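Local atomic coordinates of phosphate binding protein (Planctomyces limnophilus, PDB entry 4JWO), a protein that probably binds phosphate as the substrate-binding component of a system that carries the ion across the cytoplasmic membrane. Residues G192-S197 with Y218-N223; G61-D66 with R297-E302. All coordinates share one frame; numbering follows the deposited sequence.

Contact 1 of 2, residues G192-S197 with Y218-N223; sequences GADTAS and YTANSN. With SO4 (sulfate ion), chain C.
The phenol OH of Tyr218 donates to the backbone O of Ala193 at 2.7 Å, meeting that carbonyl nearly head-on at a C=O...donor angle of 178°. The ring brings its edge to the backbone of 192-193, with Gly192 O and Ala193 O in its plane. The CB of Tyr218 points toward 192-197, and chi1 (67°) sets CG between the backbone N and carbonyl carbon. Glycine suits position 192, since a beta carbon there would be pressed against Tyr218 CE2. A water donates to Tyr218 OH and bonds Thr195 OG1, linking the tyrosine hydroxyl to the turn 194-197. Outside the two segments, Trp167 packs edge-to-face with the tyrosine ring and Phe200 touches it. Strand 189-192, helix 198-208 and strand 219-220 form a beta-alpha-beta unit whose strands are neighbours and parallel: Gly192 N donates to Thr219 O at 2.9 Å, and Asn221 N to Gly192 O at 3.2 Å. Ala220 CA adds a CA-H...O contact to Gly192 O. The carboxylate of Asp194 lies beside the 220-222 backbone, with OD1 3.6 Å from Ala220 CB. Asp194 starts a type II turn in which its O accepts both Ser197 N and, at 2.8 Å, Ser197 OG; the small serine also caps helix 198-208 at Phe200 N. Asn221 OD1 takes Asn223 N at 2.8 Å in an Asx turn leading into helix 224-233. A sulfate, probably from the crystallisation liquor, is held by Ser222, whose N donates to sulfate O2 at 2.8 Å and whose OG donates to sulfate O4 at 2.7 Å.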
loop_
_atom_site.group_PDB
_atom_site.type_symbol
_atom_site.label_atom_id
_atom_site.label_comp_id
_atom_site.label_asym_id
_atom_site.label_seq_id
_atom_site.Cartn_x
_atom_site.Cartn_y
_atom_site.Cartn_z
ATOM N N GLY A 192 13.860 -3.649 -7.791
ATOM C CA GLY A 192 12.571 -3.110 -7.404
ATOM C C GLY A 192 11.405 -3.622 -8.209
ATOM O O GLY A 192 11.550 -4.495 -9.072
ATOM N N ALA A 193 10.241 -3.040 -7.932
ATOM C CA ALA A 193 8.982 -3.463 -8.513
ATOM C C ALA A 193 8.849 -3.048 -9.963
ATOM O O ALA A 193 9.491 -2.103 -10.417
ATOM C CB ALA A 193 7.824 -2.890 -7.704
ATOM N N ASP A 194 8.007 -3.768 -10.685
ATOM C CA ASP A 194 7.647 -3.388 -12.044
ATOM C C ASP A 194 6.849 -2.081 -12.040
ATOM O O ASP A 194 6.090 -1.799 -11.109
ATOM C CB ASP A 194 6.800 -4.487 -12.701
ATOM C CG ASP A 194 7.627 -5.627 -13.240
ATOM O OD1 ASP A 194 8.857 -5.629 -13.036
ATOM O OD2 ASP A 194 7.035 -6.529 -13.878
ATOM N N THR A 195 7.029 -1.294 -13.097
ATOM C CA THR A 195 6.309 -0.030 -13.252
ATOM C C THR A 195 4.799 -0.180 -13.071
ATOM O O THR A 195 4.179 -1.108 -13.608
ATOM C CB THR A 195 6.554 0.565 -14.637
ATOM O OG1 THR A 195 7.951 0.544 -14.937
ATOM C CG2 THR A 195 6.040 2.003 -14.706
ATOM N N ALA A 196 4.217 0.743 -12.308
ATOM C CA ALA A 196 2.769 0.893 -12.217
ATOM C C ALA A 196 2.082 -0.233 -11.447
ATOM O O ALA A 196 0.838 -0.268 -11.397
ATOM C CB ALA A 196 2.131 1.086 -13.612
ATOM N N SER A 197 2.884 -1.135 -10.855
ATOM C CA SER A 197 2.408 -2.088 -9.853
ATOM C C SER A 197 2.101 -1.296 -8.583
ATOM O O SER A 197 2.523 -0.154 -8.460
ATOM C CB SER A 197 3.477 -3.134 -9.539
ATOM O OG SER A 197 4.600 -2.559 -8.866
ATOM N N TYR A 218 17.136 -0.082 -13.455
ATOM C CA TYR A 218 17.266 -0.963 -12.306
ATOM C C TYR A 218 16.700 -2.306 -12.703
ATOM O O TYR A 218 16.055 -2.436 -13.748
ATOM C CB TYR A 218 16.547 -0.390 -11.077
ATOM C CG TYR A 218 15.034 -0.301 -11.167
ATOM C CD1 TYR A 218 14.420 0.800 -11.743
ATOM C CD2 TYR A 218 14.226 -1.289 -10.617
ATOM C CE1 TYR A 218 13.035 0.898 -11.818
ATOM C CE2 TYR A 218 12.844 -1.206 -10.683
ATOM C CZ TYR A 218 12.255 -0.105 -11.283
ATOM O OH TYR A 218 10.887 -0.004 -11.335
ATOM N N THR A 219 16.966 -3.320 -11.887
ATOM C CA THR A 219 16.418 -4.637 -12.148
ATOM C C THR A 219 15.011 -4.699 -11.577
ATOM O O THR A 219 14.814 -4.714 -10.359
ATOM C CB THR A 219 17.311 -5.726 -11.551
ATOM O OG1 THR A 219 18.582 -5.704 -12.217
ATOM C CG2 THR A 219 16.682 -7.094 -11.745
ATOM N N ALA A 220 14.031 -4.692 -12.474
ATOM C CA ALA A 220 12.626 -4.718 -12.089
ATOM C C ALA A 220 12.051 -6.087 -12.363
ATOM O O ALA A 220 12.277 -6.654 -13.417
ATOM C CB ALA A 220 11.848 -3.683 -12.877
ATOM N N ASN A 221 11.315 -6.624 -11.401
ATOM C CA ASN A 221 10.631 -7.886 -11.635
ATOM C C ASN A 221 9.316 -7.952 -10.880
ATOM O O ASN A 221 9.199 -7.430 -9.772
ATOM C CB ASN A 221 11.519 -9.081 -11.255
ATOM C CG ASN A 221 11.151 -10.340 -12.025
ATOM O OD1 ASN A 221 10.118 -10.956 -11.771
ATOM N ND2 ASN A 221 11.983 -10.713 -12.993
ATOM N N SER A 222 8.329 -8.593 -11.496
ATOM C CA SER A 222 7.045 -8.784 -10.848
ATOM C C SER A 222 7.106 -9.856 -9.790
ATOM O O SER A 222 6.246 -9.921 -8.917
ATOM C CB SER A 222 5.973 -9.159 -11.865
ATOM O OG SER A 222 6.272 -10.392 -12.509
ATOM N N ASN A 223 8.128 -10.704 -9.881
ATOM C CA ASN A 223 8.275 -11.820 -8.958
ATOM C C ASN A 223 9.214 -11.404 -7.839
ATOM O O ASN A 223 10.414 -11.294 -8.042
ATOM C CB ASN A 223 8.832 -13.024 -9.712
ATOM C CG ASN A 223 8.910 -14.271 -8.856
ATOM O OD1 ASN A 223 8.920 -14.183 -7.627
ATOM N ND2 ASN A 223 8.979 -15.438 -9.499
HETATM S S SO4 C . 8.094 -9.363 -15.480
HETATM O O1 SO4 C . 9.197 -10.052 -16.149
HETATM O O2 SO4 C . 8.567 -8.698 -14.276
HETATM O O3 SO4 C . 7.564 -8.348 -16.396
HETATM O O4 SO4 C . 7.009 -10.286 -15.120
HETATM O O HOH W 1 10.204 1.411 -13.748
#

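Contact 2 of 2, residues G61-D66 with R297-E302; sequences GTIAVD and RPEVAE
Arg297 reaches from the N-cap of helix 298-308 to the backbone of Thr62. Its CB points toward the strand and lies 4.1 Å from CG2 of Val300. CG and CD continue extended (chi2 166°), and a bend at chi3 (40°) turns NE back toward Glu299. There NE donates to Glu299 OE2 at 2.8 Å and NH2 to the same oxygen at 2.9 Å, a side-on salt bridge in which both nitrogens come from one face of the carboxylate. NH2 also lies 2.6 Å from Thr62 O, while NH1 forms a salt bridge with Asp111, whose other oxygen receives Ala64 N. Val300 CG2 lies over one face of the guanidinium, offset toward its rim. The helix packs beside strand 61-67 of the mixed sheet of this PBP-superfamily fold, the axes of segments 298-302 and 61-66 approaching to 8.7 Å at 52°. An alanine in place of Arg297 would probably leave the carboxylates of Glu299 and Asp111 without this positive partner and Thr62 O without its guanidinium neighbour. The side chains of Ile63 and Glu299 run antiparallel alongside one another, CG1 of Ile63 against CG of Glu299 at 3.8 Å and Ile63 CD1 3.4 Å from Glu299 O. A water accepts from Thr62 N and donates to Glu299 OE2. Gly61 suits its place because a beta carbon would clash with that oxygen and, at these backbone angles, with the preceding carbonyl O.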
loop_
_atom_site.group_PDB
_atom_site.type_symbol
_atom_site.label_atom_id
_atom_site.label_comp_id
_atom_site.label_asym_id
_atom_site.label_seq_id
_atom_site.Cartn_x
_atom_site.Cartn_y
_atom_site.Cartn_z
ATOM N N GLY A 61 -27.144 -7.524 -7.801
ATOM C CA GLY A 61 -26.871 -6.194 -8.316
ATOM C C GLY A 61 -25.432 -5.950 -8.735
ATOM O O GLY A 61 -24.575 -6.828 -8.622
ATOM N N THR A 62 -25.172 -4.743 -9.225
ATOM C CA THR A 62 -23.833 -4.351 -9.644
ATOM C C THR A 62 -23.209 -3.407 -8.623
ATOM O O THR A 62 -23.853 -2.463 -8.164
ATOM C CB THR A 62 -23.859 -3.649 -11.013
ATOM O OG1 THR A 62 -24.544 -4.476 -11.960
ATOM C CG2 THR A 62 -22.443 -3.374 -11.508
ATOM N N ILE A 63 -21.955 -3.678 -8.270
ATOM C CA ILE A 63 -21.178 -2.795 -7.411
ATOM C C ILE A 63 -19.991 -2.274 -8.212
ATOM O O ILE A 63 -19.174 -3.055 -8.696
ATOM C CB ILE A 63 -20.664 -3.538 -6.166
ATOM C CG1 ILE A 63 -21.801 -4.296 -5.482
ATOM C CG2 ILE A 63 -20.014 -2.569 -5.181
ATOM C CD1 ILE A 63 -21.331 -5.239 -4.393
ATOM N N ALA A 64 -19.914 -0.958 -8.375
ATOM C CA ALA A 64 -18.788 -0.345 -9.072
ATOM C C ALA A 64 -17.714 0.054 -8.069
ATOM O O ALA A 64 -17.928 0.962 -7.267
ATOM C CB ALA A 64 -19.254 0.872 -9.858
ATOM N N VAL A 65 -16.564 -0.626 -8.119
ATOM C CA VAL A 65 -15.432 -0.340 -7.236
ATOM C C VAL A 65 -14.310 0.296 -8.053
ATOM O O VAL A 65 -14.068 -0.101 -9.191
ATOM C CB VAL A 65 -14.891 -1.635 -6.575
ATOM C CG1 VAL A 65 -13.788 -1.314 -5.557
ATOM C CG2 VAL A 65 -16.017 -2.392 -5.901
ATOM N N ASP A 66 -13.631 1.284 -7.478
ATOM C CA ASP A 66 -12.517 1.935 -8.153
ATOM C C ASP A 66 -11.511 2.278 -7.077
ATOM O O ASP A 66 -11.696 1.897 -5.924
ATOM C CB ASP A 66 -13.004 3.199 -8.874
ATOM C CG ASP A 66 -12.078 3.631 -9.997
ATOM O OD1 ASP A 66 -10.879 3.297 -9.943
ATOM O OD2 ASP A 66 -12.555 4.313 -10.931
ATOM N N ARG A 297 -28.338 -0.265 -0.033
ATOM C CA ARG A 297 -28.353 -1.372 -0.984
ATOM C C ARG A 297 -27.681 -2.558 -0.308
ATOM O O ARG A 297 -26.506 -2.487 0.043
ATOM C CB ARG A 297 -27.609 -0.995 -2.270
ATOM C CG ARG A 297 -28.284 0.097 -3.100
ATOM C CD ARG A 297 -27.341 0.659 -4.156
ATOM N NE ARG A 297 -26.533 -0.388 -4.775
ATOM C CZ ARG A 297 -25.508 -0.162 -5.591
ATOM N NH1 ARG A 297 -25.165 1.081 -5.898
ATOM N NH2 ARG A 297 -24.829 -1.181 -6.099
ATOM N N PRO A 298 -28.432 -3.651 -0.103
ATOM C CA PRO A 298 -27.923 -4.769 0.700
ATOM C C PRO A 298 -26.694 -5.456 0.103
ATOM O O PRO A 298 -25.918 -6.042 0.855
ATOM C CB PRO A 298 -29.112 -5.734 0.752
ATOM C CG PRO A 298 -30.318 -4.877 0.462
ATOM C CD PRO A 298 -29.821 -3.875 -0.537
ATOM N N GLU A 299 -26.508 -5.383 -1.211
ATOM C CA GLU A 299 -25.316 -5.966 -1.828
ATOM C C GLU A 299 -24.053 -5.151 -1.513
ATOM O O GLU A 299 -22.947 -5.696 -1.432
ATOM C CB GLU A 299 -25.499 -6.141 -3.344
ATOM C CG GLU A 299 -25.364 -4.870 -4.180
ATOM C CD GLU A 299 -26.665 -4.104 -4.308
ATOM O OE1 GLU A 299 -27.616 -4.414 -3.561
ATOM O OE2 GLU A 299 -26.739 -3.192 -5.158
ATOM N N VAL A 300 -24.219 -3.843 -1.333
ATOM C CA VAL A 300 -23.108 -2.980 -0.964
ATOM C C VAL A 300 -22.787 -3.187 0.507
ATOM O O VAL A 300 -21.625 -3.326 0.886
ATOM C CB VAL A 300 -23.430 -1.500 -1.227
ATOM C CG1 VAL A 300 -22.362 -0.601 -0.635
ATOM C CG2 VAL A 300 -23.575 -1.252 -2.723
ATOM N N ALA A 301 -23.829 -3.227 1.331
ATOM C CA ALA A 301 -23.660 -3.489 2.755
ATOM C C ALA A 301 -23.018 -4.851 2.989
ATOM O O ALA A 301 -22.094 -4.982 3.789
ATOM C CB ALA A 301 -24.989 -3.401 3.469
ATOM N N GLU A 302 -23.504 -5.862 2.278
ATOM C CA GLU A 302 -22.938 -7.202 2.379
ATOM C C GLU A 302 -21.473 -7.252 1.949
ATOM O O GLU A 302 -20.685 -8.030 2.488
ATOM C CB GLU A 302 -23.760 -8.201 1.562
ATOM C CG GLU A 302 -23.516 -9.639 1.947
ATOM C CD GLU A 302 -23.678 -9.868 3.437
ATOM O OE1 GLU A 302 -24.609 -9.288 4.036
ATOM O OE2 GLU A 302 -22.867 -10.621 4.013
HETATM O O HOH W 2 -26.857 -2.852 -8.318
#

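How the contacts relate
From the N terminus, the chain first lays down strand 61-67, which meets its partner in contact 2 only after a long excursion, when helix 298-308 begins; 230 residues lie between the two segments. Contact 1 is nested inside that loop and closes a much shorter one: 20 residues, just over half of them helical, lie between segments 192-197 and 218-223. The contacts do not touch: their centres are 33 Å apart and their nearest atoms about 12 Å. Both reach the same mixed sheet, however. Strand 61-67 pairs with 112-115, which joins 283-291 and then 134-148; from there 237-242 leads to 189-192 and contact 1.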